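PDB 5I2U: cellulase from Soil metagenome, which probably hydrolyses beta-1,4-glucosidic bonds of cellulose as a salt-tolerant member of glycoside hydrolase family 5. Local coordinates for residues R69-N74 with Q109-V114; A75-A80 with I119-Y124; V87-M92 with V282-S287; H64-R69 with L94-N99. All blocks are in the same frame, centred on the assembly; numbering follows the deposited sequence.

Contact 1: R69-N74 with Q109-V114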
loop_
_atom_site.group_PDB
_atom_site.type_symbol
_atom_site.label_atom_id
_atom_site.label_comp_id
_atom_site.label_asym_id
_atom_site.label_seq_id
_atom_site.Cartn_x
_atom_site.Cartn_y
_atom_site.Cartn_z
ATOM N N ARG A 69 -17.427 -1.928 5.286
ATOM C CA ARG A 69 -17.804 -1.327 6.569
ATOM C C ARG A 69 -16.648 -0.586 7.254
ATOM O O ARG A 69 -16.866 0.407 7.958
ATOM C CB ARG A 69 -18.484 -2.362 7.497
ATOM C CG ARG A 69 -17.595 -3.333 8.253
ATOM C CD ARG A 69 -18.424 -4.474 8.854
ATOM N NE ARG A 69 -17.625 -5.359 9.718
ATOM C CZ ARG A 69 -17.427 -5.202 11.032
ATOM N NH1 ARG A 69 -17.954 -4.174 11.703
ATOM N NH2 ARG A 69 -16.688 -6.090 11.694
ATOM N N PHE A 70 -15.414 -1.015 6.998
ATOM C CA PHE A 70 -14.244 -0.341 7.579
ATOM C C PHE A 70 -13.795 0.921 6.841
ATOM O O PHE A 70 -12.895 1.620 7.316
ATOM C CB PHE A 70 -13.073 -1.330 7.690
ATOM C CG PHE A 70 -13.387 -2.532 8.523
ATOM C CD1 PHE A 70 -13.607 -2.399 9.890
ATOM C CD2 PHE A 70 -13.492 -3.787 7.948
ATOM C CE1 PHE A 70 -13.928 -3.505 10.673
ATOM C CE2 PHE A 70 -13.810 -4.891 8.718
ATOM C CZ PHE A 70 -14.024 -4.755 10.078
ATOM N N TYR A 71 -14.385 1.214 5.688
ATOM C CA TYR A 71 -14.045 2.425 4.930
ATOM C C TYR A 71 -14.885 3.567 5.488
ATOM O O TYR A 71 -15.899 3.966 4.912
ATOM C CB TYR A 71 -14.281 2.215 3.434
ATOM C CG TYR A 71 -13.186 1.420 2.759
ATOM C CD1 TYR A 71 -13.014 0.056 3.019
ATOM C CD2 TYR A 71 -12.317 2.031 1.865
ATOM C CE1 TYR A 71 -11.997 -0.671 2.408
ATOM C CE2 TYR A 71 -11.303 1.313 1.254
ATOM C CZ TYR A 71 -11.143 -0.029 1.534
ATOM O OH TYR A 71 -10.123 -0.701 0.894
ATOM N N ASN A 72 -14.435 4.088 6.618
ATOM C CA ASN A 72 -15.073 5.210 7.275
ATOM C C ASN A 72 -14.046 6.030 8.066
ATOM O O ASN A 72 -12.931 5.563 8.318
ATOM C CB ASN A 72 -16.189 4.706 8.184
ATOM C CG ASN A 72 -15.669 3.895 9.363
ATOM O OD1 ASN A 72 -15.206 4.457 10.335
ATOM N ND2 ASN A 72 -15.768 2.568 9.282
ATOM N N LYS A 73 -14.434 7.231 8.474
ATOM C CA LYS A 73 -13.489 8.162 9.077
ATOM C C LYS A 73 -12.964 7.712 10.434
ATOM O O LYS A 73 -11.795 7.966 10.757
ATOM C CB LYS A 73 -14.091 9.558 9.167
ATOM C CG LYS A 73 -14.418 10.134 7.796
ATOM C CD LYS A 73 -14.481 11.648 7.788
ATOM C CE LYS A 73 -14.650 12.148 6.364
ATOM N NZ LYS A 73 -14.684 13.636 6.300
ATOM N N ASN A 74 -13.802 7.018 11.192
ATOM C CA ASN A 74 -13.469 6.630 12.551
ATOM C C ASN A 74 -12.459 5.483 12.591
ATOM O O ASN A 74 -11.513 5.505 13.387
ATOM C CB ASN A 74 -14.733 6.281 13.326
ATOM C CG ASN A 74 -15.676 7.482 13.497
ATOM O OD1 ASN A 74 -15.259 8.640 13.455
ATOM N ND2 ASN A 74 -16.955 7.197 13.702
ATOM N N GLN A 109 -17.733 6.144 -2.878
ATOM C CA GLN A 109 -18.311 6.251 -1.514
ATOM C C GLN A 109 -17.403 5.671 -0.412
ATOM O O GLN A 109 -17.397 6.169 0.704
ATOM C CB GLN A 109 -19.698 5.581 -1.455
ATOM C CG GLN A 109 -20.821 6.412 -2.082
ATOM C CD GLN A 109 -22.101 5.625 -2.367
ATOM O OE1 GLN A 109 -22.776 5.890 -3.352
ATOM N NE2 GLN A 109 -22.427 4.662 -1.516
ATOM N N CYS A 110 -16.630 4.636 -0.735
ATOM C CA CYS A 110 -15.735 4.002 0.250
ATOM C C CYS A 110 -14.405 4.742 0.450
ATOM O O CYS A 110 -14.029 5.047 1.571
ATOM C CB CYS A 110 -15.473 2.543 -0.134
ATOM S SG CYS A 110 -16.922 1.467 0.055
ATOM N N ILE A 111 -13.709 5.034 -0.642
ATOM C CA ILE A 111 -12.362 5.631 -0.569
ATOM C C ILE A 111 -12.331 7.099 -0.086
ATOM O O ILE A 111 -11.359 7.540 0.511
ATOM C CB ILE A 111 -11.589 5.492 -1.900
ATOM C CG1 ILE A 111 -12.193 6.343 -3.028
ATOM C CG2 ILE A 111 -11.520 4.027 -2.309
ATOM C CD1 ILE A 111 -11.254 6.556 -4.202
ATOM N N THR A 112 -13.400 7.843 -0.354
ATOM C CA THR A 112 -13.463 9.272 -0.067
ATOM C C THR A 112 -13.339 9.592 1.432
ATOM O O THR A 112 -12.508 10.421 1.792
ATOM C CB THR A 112 -14.728 9.884 -0.712
ATOM O OG1 THR A 112 -14.628 9.706 -2.130
ATOM C CG2 THR A 112 -14.888 11.386 -0.395
ATOM N N PRO A 113 -14.126 8.932 2.303
ATOM C CA PRO A 113 -13.923 9.175 3.740
ATOM C C PRO A 113 -12.552 8.723 4.265
ATOM O O PRO A 113 -12.022 9.342 5.174
ATOM C CB PRO A 113 -15.052 8.375 4.408
ATOM C CG PRO A 113 -15.577 7.452 3.360
ATOM C CD PRO A 113 -15.340 8.130 2.056
ATOM N N VAL A 114 -11.971 7.677 3.673
ATOM C CA VAL A 114 -10.639 7.227 4.072
ATOM C C VAL A 114 -9.575 8.277 3.708
ATOM O O VAL A 114 -8.690 8.582 4.522
ATOM C CB VAL A 114 -10.312 5.848 3.463
ATOM C CG1 VAL A 114 -8.877 5.396 3.786
ATOM C CG2 VAL A 114 -11.315 4.813 3.972
#
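Tyr-71 lies against Cys-110 and Val-114, where the loop leading into helix 73-81 meets helix 104-120 on the outer layer of the TIM barrel. No hydrogen bond joins the two segments, so the contact rests on packing. Apolar contacts come first: Tyr-71 CD2 is 3.6 Å from Val-114 CG2, the methyl approaching the ring obliquely; the same ring carbon lies 3.8 Å from Cys-110 CB; and Tyr-71 CE2 is 4.5 Å from Ile-111 CG2. In a separate sulfur-aromatic contact, Cys-110 SG sits obliquely 5.3 Å from the centroid of the Tyr-71 ring, 35° off its normal. A chi1 of -78° turns the Tyr-71 ring away from its own carbonyl carbon, and Cys-110 O meets the ring at its edge, in plane. The phenol OH is hydrogen-bonded to Gly-62 O and Ala-91 N, which ties this packing to barrel strand 87-93. A valine here has no ring or hydroxyl, and would probably open a gap beside Cys-110 and Val-114 and leave Gly-62 O and Ala-91 N without their mate. Within segment 69-74, Asn-72 caps helix 73-81: OD1 accepts from Ala-75 N and, weakly, from Asn-74 N, while ND2 donates to Arg-69 O. Lys-73 crosses Pro-113 at about a right angle before its NZ forms salt bridges with Glu-116 and Glu-120; on the way, Lys-73 CG passes 3.6 Å from Pro-113 O.

Contact 2: A75-A80 with I119-Y124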
loop_
_atom_site.group_PDB
_atom_site.type_symbol
_atom_site.label_atom_id
_atom_site.label_comp_id
_atom_site.label_asym_id
_atom_site.label_seq_id
_atom_site.Cartn_x
_atom_site.Cartn_y
_atom_site.Cartn_z
ATOM N N ALA A 75 -12.637 4.507 11.707
ATOM C CA ALA A 75 -11.658 3.429 11.559
ATOM C C ALA A 75 -10.278 3.982 11.247
ATOM O O ALA A 75 -9.297 3.563 11.854
ATOM C CB ALA A 75 -12.085 2.461 10.472
ATOM N N VAL A 76 -10.216 4.965 10.342
ATOM C CA VAL A 76 -8.943 5.575 9.968
ATOM C C VAL A 76 -8.323 6.345 11.147
ATOM O O VAL A 76 -7.147 6.170 11.422
ATOM C CB VAL A 76 -9.064 6.484 8.728
ATOM C CG1 VAL A 76 -7.724 7.088 8.372
ATOM C CG2 VAL A 76 -9.544 5.697 7.525
ATOM N N GLN A 77 -9.102 7.181 11.836
ATOM C CA GLN A 77 -8.613 7.881 13.029
ATOM C C GLN A 77 -8.146 6.890 14.082
ATOM O O GLN A 77 -7.119 7.125 14.711
ATOM C CB GLN A 77 -9.678 8.793 13.647
ATOM C CG GLN A 77 -9.198 9.487 14.919
ATOM C CD GLN A 77 -10.214 10.416 15.536
ATOM O OE1 GLN A 77 -11.346 10.536 15.058
ATOM N NE2 GLN A 77 -9.820 11.073 16.625
ATOM N N TRP A 78 -8.904 5.814 14.295
ATOM C CA TRP A 78 -8.482 4.793 15.242
ATOM C C TRP A 78 -7.139 4.126 14.832
ATOM O O TRP A 78 -6.296 3.862 15.689
ATOM C CB TRP A 78 -9.577 3.740 15.472
ATOM C CG TRP A 78 -9.210 2.727 16.560
ATOM C CD1 TRP A 78 -8.802 1.428 16.369
ATOM C CD2 TRP A 78 -9.196 2.943 17.979
ATOM N NE1 TRP A 78 -8.550 0.827 17.577
ATOM C CE2 TRP A 78 -8.780 1.731 18.583
ATOM C CE3 TRP A 78 -9.505 4.041 18.801
ATOM C CZ2 TRP A 78 -8.655 1.586 19.975
ATOM C CZ3 TRP A 78 -9.382 3.897 20.188
ATOM C CH2 TRP A 78 -8.966 2.672 20.757
ATOM N N LEU A 79 -6.954 3.840 13.550
ATOM C CA LEU A 79 -5.672 3.290 13.076
ATOM C C LEU A 79 -4.522 4.258 13.310
ATOM O O LEU A 79 -3.412 3.835 13.624
ATOM C CB LEU A 79 -5.738 2.920 11.593
ATOM C CG LEU A 79 -6.621 1.697 11.286
ATOM C CD1 LEU A 79 -6.953 1.656 9.808
ATOM C CD2 LEU A 79 -5.945 0.399 11.722
ATOM N N ALA A 80 -4.797 5.548 13.127
ATOM C CA ALA A 80 -3.810 6.592 13.356
ATOM C C ALA A 80 -3.467 6.698 14.841
ATOM O O ALA A 80 -2.293 6.658 15.211
ATOM C CB ALA A 80 -4.308 7.934 12.823
ATOM N N ILE A 119 -6.266 12.997 5.612
ATOM C CA ILE A 119 -5.977 14.436 5.618
ATOM C C ILE A 119 -6.274 14.997 7.014
ATOM O O ILE A 119 -5.410 15.620 7.635
ATOM C CB ILE A 119 -6.745 15.205 4.495
ATOM C CG1 ILE A 119 -6.148 14.866 3.125
ATOM C CG2 ILE A 119 -6.693 16.718 4.722
ATOM C CD1 ILE A 119 -7.048 15.184 1.952
ATOM N N GLU A 120 -7.485 14.744 7.498
ATOM C CA GLU A 120 -7.933 15.256 8.797
ATOM C C GLU A 120 -7.026 14.876 9.961
ATOM O O GLU A 120 -6.752 15.701 10.829
ATOM C CB GLU A 120 -9.360 14.780 9.087
ATOM C CG GLU A 120 -10.411 15.460 8.225
ATOM C CD GLU A 120 -11.761 14.768 8.295
ATOM O OE1 GLU A 120 -12.069 14.121 9.332
ATOM O OE2 GLU A 120 -12.513 14.888 7.304
ATOM N N ASN A 121 -6.560 13.627 9.968
ATOM C CA ASN A 121 -5.733 13.108 11.071
ATOM C C ASN A 121 -4.226 13.175 10.837
ATOM O O ASN A 121 -3.471 12.613 11.607
ATOM C CB ASN A 121 -6.177 11.690 11.422
ATOM C CG ASN A 121 -7.590 11.654 11.984
ATOM O OD1 ASN A 121 -7.820 12.062 13.124
ATOM N ND2 ASN A 121 -8.548 11.169 11.188
ATOM N N GLY A 122 -3.795 13.841 9.769
ATOM C CA GLY A 122 -2.378 14.106 9.543
ATOM C C GLY A 122 -1.520 12.903 9.163
ATOM O O GLY A 122 -0.341 12.839 9.536
ATOM N N ILE A 123 -2.083 11.953 8.411
ATOM C CA ILE A 123 -1.314 10.788 7.950
ATOM C C ILE A 123 -1.374 10.624 6.429
ATOM O O ILE A 123 -2.230 11.210 5.757
ATOM C CB ILE A 123 -1.738 9.479 8.658
ATOM C CG1 ILE A 123 -3.210 9.146 8.391
ATOM C CG2 ILE A 123 -1.490 9.577 10.166
ATOM C CD1 ILE A 123 -3.528 7.670 8.543
ATOM N N TYR A 124 -0.434 9.829 5.907
ATOM C CA TYR A 124 -0.336 9.570 4.480
ATOM C C TYR A 124 -1.348 8.500 4.105
ATOM O O TYR A 124 -1.739 7.658 4.939
ATOM C CB TYR A 124 1.104 9.165 4.076
ATOM C CG TYR A 124 2.096 10.297 4.270
ATOM C CD1 TYR A 124 2.315 11.243 3.261
ATOM C CD2 TYR A 124 2.783 10.452 5.473
ATOM C CE1 TYR A 124 3.192 12.302 3.447
ATOM C CE2 TYR A 124 3.671 11.496 5.660
ATOM C CZ TYR A 124 3.861 12.427 4.648
ATOM O OH TYR A 124 4.730 13.467 4.834
#
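Gln-77 extends its CG directly opposite the backbone N (chi1 178°), while Asn-121 turns its CG away from its own carbonyl carbon (chi1 -65°), and the two side chains cross at about a right angle. Asn-121 OD1 lies 3.4 Å from Gln-77 CG, and Asn-121 ND2 is 3.6 Å from Gln-77 CB, so the asparagine amide rests on the aliphatic part of the glutamine. The amide planes are 33° apart, and each amide nitrogen bonds on its own side: Asn-121 ND2 to Ser-117 O, Gln-77 NE2 to Asp-81. Deeper in, Ile-123 touches two residues one turn apart, its CD1 4.2 Å from Val-76 CG1 and its CG2 4.2 Å from Ala-80 CB. Gly-122, with positive phi, is the C-prime residue of the Schellman motif that ends helix 104-120 and leads the chain into strand 124-130. Val-76 and Ile-123 also touch Val-88 of strand 87-93. With no hydrogen bond between the segments, van der Waals packing, an amide on aliphatic carbons beside a small apolar cluster, joins helix 73-81 to the turn that follows helix 104-120.

Contact 3: V87-M92 with V282-S287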
loop_
_atom_site.group_PDB
_atom_site.type_symbol
_atom_site.label_atom_id
_atom_site.label_comp_id
_atom_site.label_asym_id
_atom_site.label_seq_id
_atom_site.Cartn_x
_atom_site.Cartn_y
_atom_site.Cartn_z
ATOM N N VAL A 87 0.721 5.567 7.730
ATOM C CA VAL A 87 0.124 5.423 6.426
ATOM C C VAL A 87 -1.108 4.501 6.510
ATOM O O VAL A 87 -1.161 3.599 7.332
ATOM C CB VAL A 87 1.161 4.913 5.381
ATOM C CG1 VAL A 87 1.584 3.478 5.650
ATOM C CG2 VAL A 87 0.622 5.052 3.962
ATOM N N VAL A 88 -2.092 4.765 5.653
ATOM C CA VAL A 88 -3.267 3.908 5.480
ATOM C C VAL A 88 -3.487 3.674 4.000
ATOM O O VAL A 88 -3.335 4.580 3.196
ATOM C CB VAL A 88 -4.530 4.490 6.142
ATOM C CG1 VAL A 88 -4.341 4.423 7.636
ATOM C CG2 VAL A 88 -4.797 5.923 5.712
ATOM N N ARG A 89 -3.806 2.444 3.632
ATOM C CA ARG A 89 -3.978 2.106 2.218
ATOM C C ARG A 89 -5.429 1.789 1.965
ATOM O O ARG A 89 -6.044 1.019 2.722
ATOM C CB ARG A 89 -3.057 0.940 1.846
ATOM C CG ARG A 89 -3.114 0.434 0.411
ATOM C CD ARG A 89 -1.983 -0.578 0.249
ATOM N NE ARG A 89 -1.835 -1.242 -1.052
ATOM C CZ ARG A 89 -2.157 -2.509 -1.344
ATOM N NH1 ARG A 89 -2.773 -3.306 -0.459
ATOM N NH2 ARG A 89 -1.892 -2.979 -2.557
ATOM N N ALA A 90 -5.966 2.421 0.925
ATOM C CA ALA A 90 -7.336 2.218 0.477
ATOM C C ALA A 90 -7.314 1.300 -0.737
ATOM O O ALA A 90 -6.889 1.705 -1.820
ATOM C CB ALA A 90 -7.987 3.558 0.136
ATOM N N ALA A 91 -7.778 0.068 -0.548
ATOM C CA ALA A 91 -7.712 -0.935 -1.591
ATOM C C ALA A 91 -9.001 -0.929 -2.403
ATOM O O ALA A 91 -9.958 -1.641 -2.082
ATOM C CB ALA A 91 -7.441 -2.309 -0.986
ATOM N N MET A 92 -9.005 -0.139 -3.477
ATOM C CA MET A 92 -10.156 -0.057 -4.363
ATOM C C MET A 92 -10.143 -1.218 -5.340
ATOM O O MET A 92 -9.446 -1.195 -6.347
ATOM C CB MET A 92 -10.196 1.282 -5.099
ATOM C CG MET A 92 -11.540 1.535 -5.762
ATOM S SD MET A 92 -11.541 3.020 -6.783
ATOM C CE MET A 92 -10.592 2.463 -8.197
ATOM N N VAL A 282 3.316 -1.691 4.683
ATOM C CA VAL A 282 1.887 -1.653 4.967
ATOM C C VAL A 282 1.385 -3.087 5.131
ATOM O O VAL A 282 1.482 -3.909 4.201
ATOM C CB VAL A 282 1.113 -0.939 3.844
ATOM C CG1 VAL A 282 -0.297 -0.581 4.293
ATOM C CG2 VAL A 282 1.851 0.328 3.396
ATOM N N ALA A 283 0.841 -3.384 6.311
ATOM C CA ALA A 283 0.354 -4.741 6.617
ATOM C C ALA A 283 -1.098 -4.946 6.148
ATOM O O ALA A 283 -1.929 -4.039 6.296
ATOM C CB ALA A 283 0.487 -5.017 8.099
ATOM N N TRP A 284 -1.388 -6.143 5.625
ATOM C CA TRP A 284 -2.717 -6.551 5.080
ATOM C C TRP A 284 -3.357 -7.677 5.921
ATOM O O TRP A 284 -2.659 -8.644 6.235
ATOM C CB TRP A 284 -2.493 -7.069 3.666
ATOM C CG TRP A 284 -3.679 -7.640 2.927
ATOM C CD1 TRP A 284 -4.165 -8.919 3.002
ATOM C CD2 TRP A 284 -4.506 -6.953 1.987
ATOM N NE1 TRP A 284 -5.254 -9.061 2.185
ATOM C CE2 TRP A 284 -5.484 -7.874 1.542
ATOM C CE3 TRP A 284 -4.538 -5.638 1.498
ATOM C CZ2 TRP A 284 -6.469 -7.529 0.602
ATOM C CZ3 TRP A 284 -5.508 -5.299 0.562
ATOM C CH2 TRP A 284 -6.456 -6.248 0.115
ATOM N N SER A 285 -4.646 -7.640 6.289
ATOM C CA SER A 285 -5.630 -6.596 5.985
ATOM C C SER A 285 -6.522 -6.334 7.180
ATOM O O SER A 285 -6.829 -7.254 7.980
ATOM C CB SER A 285 -6.534 -6.982 4.799
ATOM O OG SER A 285 -7.193 -8.221 4.986
ATOM N N VAL A 286 -6.996 -5.090 7.244
ATOM C CA VAL A 286 -7.972 -4.662 8.252
ATOM C C VAL A 286 -9.328 -5.107 7.725
ATOM O O VAL A 286 -10.006 -4.380 6.996
ATOM C CB VAL A 286 -7.958 -3.144 8.486
ATOM C CG1 VAL A 286 -8.969 -2.764 9.545
ATOM C CG2 VAL A 286 -6.564 -2.668 8.881
ATOM N N SER A 287 -9.681 -6.325 8.089
ATOM C CA SER A 287 -10.856 -7.022 7.581
ATOM C C SER A 287 -11.192 -8.156 8.571
ATOM O O SER A 287 -10.397 -8.440 9.471
ATOM C CB SER A 287 -10.564 -7.586 6.176
ATOM O OG SER A 287 -9.429 -8.467 6.150
#
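Arg-89 reaches from strand 87-93 across the barrel interior to Trp-284 of strand 281-286, starting with its CB, which rests 4.0 Å from Val-282 CG1. From there the chain is extended as far as NE, CG lying opposite the backbone N (chi1 179°), and the last torsion then turns the guanidinium out of that line. NE forms a salt bridge with Glu-159. NH2 pairs with Asp-128 and bonds to Asn-162, and NH1 pairs with Glu-250 and bonds to Ser-60. That same NH1 approaches Trp-284 CE3 at 3.5 Å. The tryptophan carbon lies at the guanidinium edge, in its plane, while NH1 comes to the indole obliquely; the two planes are 67° apart, which is evidence against a stacked cation-pi pair. Bonds from all three nitrogens probably fix the rotation of the group and balance its charge. Alongside, Val-87 CG1 meets Val-282 CG2 at 3.9 Å, and Ala-91 CB touches the edge of the indole, 3.9 Å from Trp-284 CZ3. The axes of segments 87-92 and 282-286 approach to 8.0 Å and are inclined by 42°, with strand 57-61 lying between them in sheet order. A cis peptide bond follows Trp-284. An arginine held among acidic groups inside the eight-stranded barrel, one of them Glu-250 on strand 246-252, where family 5 enzymes carry their nucleophile, is consistent with a place beside the active site.

Contact 4: H64-R69 with L94-N99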
loop_
_atom_site.group_PDB
_atom_site.type_symbol
_atom_site.label_atom_id
_atom_site.label_comp_id
_atom_site.label_asym_id
_atom_site.label_seq_id
_atom_site.Cartn_x
_atom_site.Cartn_y
_atom_site.Cartn_z
ATOM N N HIS A 64 -12.271 -3.019 -0.927
ATOM C CA HIS A 64 -13.461 -2.254 -0.482
ATOM C C HIS A 64 -14.765 -3.007 -0.780
ATOM O O HIS A 64 -15.710 -2.928 -0.018
ATOM C CB HIS A 64 -13.518 -0.841 -1.116
ATOM C CG HIS A 64 -14.201 -0.810 -2.448
ATOM N ND1 HIS A 64 -13.549 -1.112 -3.619
ATOM C CD2 HIS A 64 -15.488 -0.560 -2.790
ATOM C CE1 HIS A 64 -14.395 -1.043 -4.628
ATOM N NE2 HIS A 64 -15.580 -0.711 -4.153
ATOM N N ASN A 65 -14.801 -3.726 -1.899
ATOM C CA ASN A 65 -15.991 -4.488 -2.293
ATOM C C ASN A 65 -16.276 -5.743 -1.429
ATOM O O ASN A 65 -17.371 -6.319 -1.538
ATOM C CB ASN A 65 -16.018 -4.796 -3.805
ATOM C CG ASN A 65 -14.704 -5.359 -4.347
ATOM O OD1 ASN A 65 -13.629 -4.962 -3.924
ATOM N ND2 ASN A 65 -14.799 -6.235 -5.345
ATOM N N LEU A 66 -15.323 -6.121 -0.560
ATOM C CA LEU A 66 -15.489 -7.212 0.389
ATOM C C LEU A 66 -15.715 -6.768 1.825
ATOM O O LEU A 66 -16.527 -7.357 2.532
ATOM C CB LEU A 66 -14.295 -8.143 0.328
ATOM C CG LEU A 66 -14.045 -8.797 -1.019
ATOM C CD1 LEU A 66 -13.003 -9.884 -0.878
ATOM C CD2 LEU A 66 -15.329 -9.370 -1.608
ATOM N N TRP A 67 -14.989 -5.747 2.264
ATOM C CA TRP A 67 -15.090 -5.250 3.637
ATOM C C TRP A 67 -15.301 -3.741 3.637
ATOM O O TRP A 67 -14.513 -3.005 4.237
ATOM C CB TRP A 67 -13.847 -5.656 4.431
ATOM C CG TRP A 67 -13.638 -7.125 4.349
ATOM C CD1 TRP A 67 -14.378 -8.092 4.966
ATOM C CD2 TRP A 67 -12.683 -7.807 3.545
ATOM N NE1 TRP A 67 -13.916 -9.326 4.631
ATOM C CE2 TRP A 67 -12.865 -9.188 3.767
ATOM C CE3 TRP A 67 -11.671 -7.390 2.693
ATOM C CZ2 TRP A 67 -12.064 -10.159 3.156
ATOM C CZ3 TRP A 67 -10.864 -8.357 2.091
ATOM C CH2 TRP A 67 -11.083 -9.723 2.313
ATOM N N PRO A 68 -16.403 -3.284 3.001
ATOM C CA PRO A 68 -16.697 -1.855 2.937
ATOM C C PRO A 68 -17.007 -1.181 4.270
ATOM O O PRO A 68 -16.855 0.035 4.363
ATOM C CB PRO A 68 -17.936 -1.792 2.054
ATOM C CG PRO A 68 -18.632 -3.089 2.322
ATOM C CD PRO A 68 -17.487 -4.077 2.386
ATOM N N ARG A 69 -17.427 -1.928 5.286
ATOM C CA ARG A 69 -17.804 -1.327 6.569
ATOM C C ARG A 69 -16.648 -0.586 7.254
ATOM O O ARG A 69 -16.866 0.407 7.958
ATOM C CB ARG A 69 -18.484 -2.362 7.497
ATOM C CG ARG A 69 -17.595 -3.333 8.253
ATOM C CD ARG A 69 -18.424 -4.474 8.854
ATOM N NE ARG A 69 -17.625 -5.359 9.718
ATOM C CZ ARG A 69 -17.427 -5.202 11.032
ATOM N NH1 ARG A 69 -17.954 -4.174 11.703
ATOM N NH2 ARG A 69 -16.688 -6.090 11.694
ATOM N N LEU A 94 -10.759 -3.755 -8.154
ATOM C CA LEU A 94 -11.111 -3.790 -9.575
ATOM C C LEU A 94 -11.516 -5.194 -10.039
ATOM O O LEU A 94 -11.720 -5.398 -11.220
ATOM C CB LEU A 94 -9.942 -3.249 -10.420
ATOM C CG LEU A 94 -9.880 -1.743 -10.740
ATOM C CD1 LEU A 94 -10.819 -1.282 -11.848
ATOM C CD2 LEU A 94 -10.054 -0.927 -9.464
ATOM N N GLU A 95 -11.587 -6.149 -9.109
ATOM C CA GLU A 95 -11.931 -7.543 -9.385
ATOM C C GLU A 95 -12.941 -7.952 -8.333
ATOM O O GLU A 95 -13.105 -7.252 -7.334
ATOM C CB GLU A 95 -10.709 -8.500 -9.290
ATOM C CG GLU A 95 -9.368 -7.926 -9.717
ATOM C CD GLU A 95 -9.217 -7.690 -11.211
ATOM O OE1 GLU A 95 -10.204 -7.752 -11.964
ATOM O OE2 GLU A 95 -8.068 -7.472 -11.644
ATOM N N ILE A 96 -13.595 -9.094 -8.558
ATOM C CA ILE A 96 -14.617 -9.632 -7.653
ATOM C C ILE A 96 -15.878 -8.754 -7.783
ATOM O O ILE A 96 -15.803 -7.609 -8.238
ATOM C CB ILE A 96 -14.122 -9.760 -6.170
ATOM C CG1 ILE A 96 -12.780 -10.515 -6.099
ATOM C CG2 ILE A 96 -15.154 -10.475 -5.300
ATOM C CD1 ILE A 96 -12.030 -10.366 -4.786
ATOM N N GLU A 97 -17.030 -9.340 -7.462
ATOM C CA GLU A 97 -18.336 -8.703 -7.576
ATOM C C GLU A 97 -18.347 -7.333 -6.902
ATOM O O GLU A 97 -17.735 -7.144 -5.853
ATOM C CB GLU A 97 -19.420 -9.593 -6.926
ATOM C CG GLU A 97 -19.857 -10.823 -7.731
ATOM C CD GLU A 97 -18.957 -12.043 -7.578
ATOM O OE1 GLU A 97 -17.767 -11.903 -7.232
ATOM O OE2 GLU A 97 -19.438 -13.170 -7.811
ATOM N N ASP A 98 -19.047 -6.385 -7.518
ATOM C CA ASP A 98 -19.255 -5.026 -6.977
ATOM C C ASP A 98 -17.996 -4.108 -6.980
ATOM O O ASP A 98 -17.927 -3.107 -6.259
ATOM C CB ASP A 98 -19.888 -5.120 -5.571
ATOM C CG ASP A 98 -20.929 -4.060 -5.320
ATOM O OD1 ASP A 98 -21.497 -3.517 -6.299
ATOM O OD2 ASP A 98 -21.166 -3.752 -4.120
ATOM N N ASN A 99 -17.031 -4.443 -7.827
ATOM C CA ASN A 99 -15.800 -3.660 -8.022
ATOM C C ASN A 99 -16.031 -2.309 -8.699
ATOM O O ASN A 99 -17.155 -1.982 -9.072
ATOM C CB ASN A 99 -14.809 -4.479 -8.848
ATOM C CG ASN A 99 -15.297 -4.715 -10.265
ATOM O OD1 ASN A 99 -15.347 -3.791 -11.069
ATOM N ND2 ASN A 99 -15.665 -5.951 -10.576
HETATM O O HOH W 1 -18.193 -8.361 -3.502
HETATM O O HOH W 2 -20.107 -5.198 -1.766
#
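Asn-65 and Asp-98 are the nearest pair of the two backbones, their CA atoms 5.7 Å apart, where segment 94-99 folds into a type II beta turn from Ile-96 to Asn-99. Both segments belong to loops that follow strands of the TIM barrel, 57-61 and 87-93, and lead into the next helix. The Asn-65 amide reaches to the turn and the residue before it: chi1 of 48° places CG between its backbone N and carbonyl carbon, and ND2 donates twice. One bond runs to Glu-95 O at 2.8 Å, with the donor tilted slightly from the carbonyl plane; the other, to Glu-97 O at 3.1 Å, is straighter at 166°, although ND2 stands well above that carbonyl plane. Both acceptors lie close to the amide plane, so the pair of bonds should hold the group against rotation. A leucine here has no N-H to give, and is likely to leave Glu-95 O without its mate and segment 94-99 less firmly tied to segment 64-69. Within the turn, Asn-99 ND2 donates to Ile-96 O. Apolar contact is confined to Leu-66 and Ile-96, which cross at about a right angle with Leu-66 CD2 3.9 Å from Ile-96 CG2. His-64 NE2, buried here, has no partner in the model. Two waters complete the junction by donating to Asn-65 O, one also to Asp-98 OD2 and the other to Glu-97 O at 2.7 Å.

Overall arrangement
Contact 3 is the core of the set, fully buried about 6 Å from the chain centre; the centres of the other three lie 15 to 17 Å out, and these are only partly buried. Contacts 1 and 2 lie along the same helix pair, their centres about 11 Å apart, one at the start of helix 73-81 and the other at the end of helix 104-120. Contact 4 joins the loops before those helices. The chemistry follows place: helix packing is chiefly van der Waals, the barrel interior holds a charged network, and the loop contact relies on side-chain-to-backbone bonds and waters. Ala-91 of contact 3 uses its backbone both ways, its N toward the Tyr-71 hydroxyl of contact 1 and its O toward the backbone N of His-64 in contact 4.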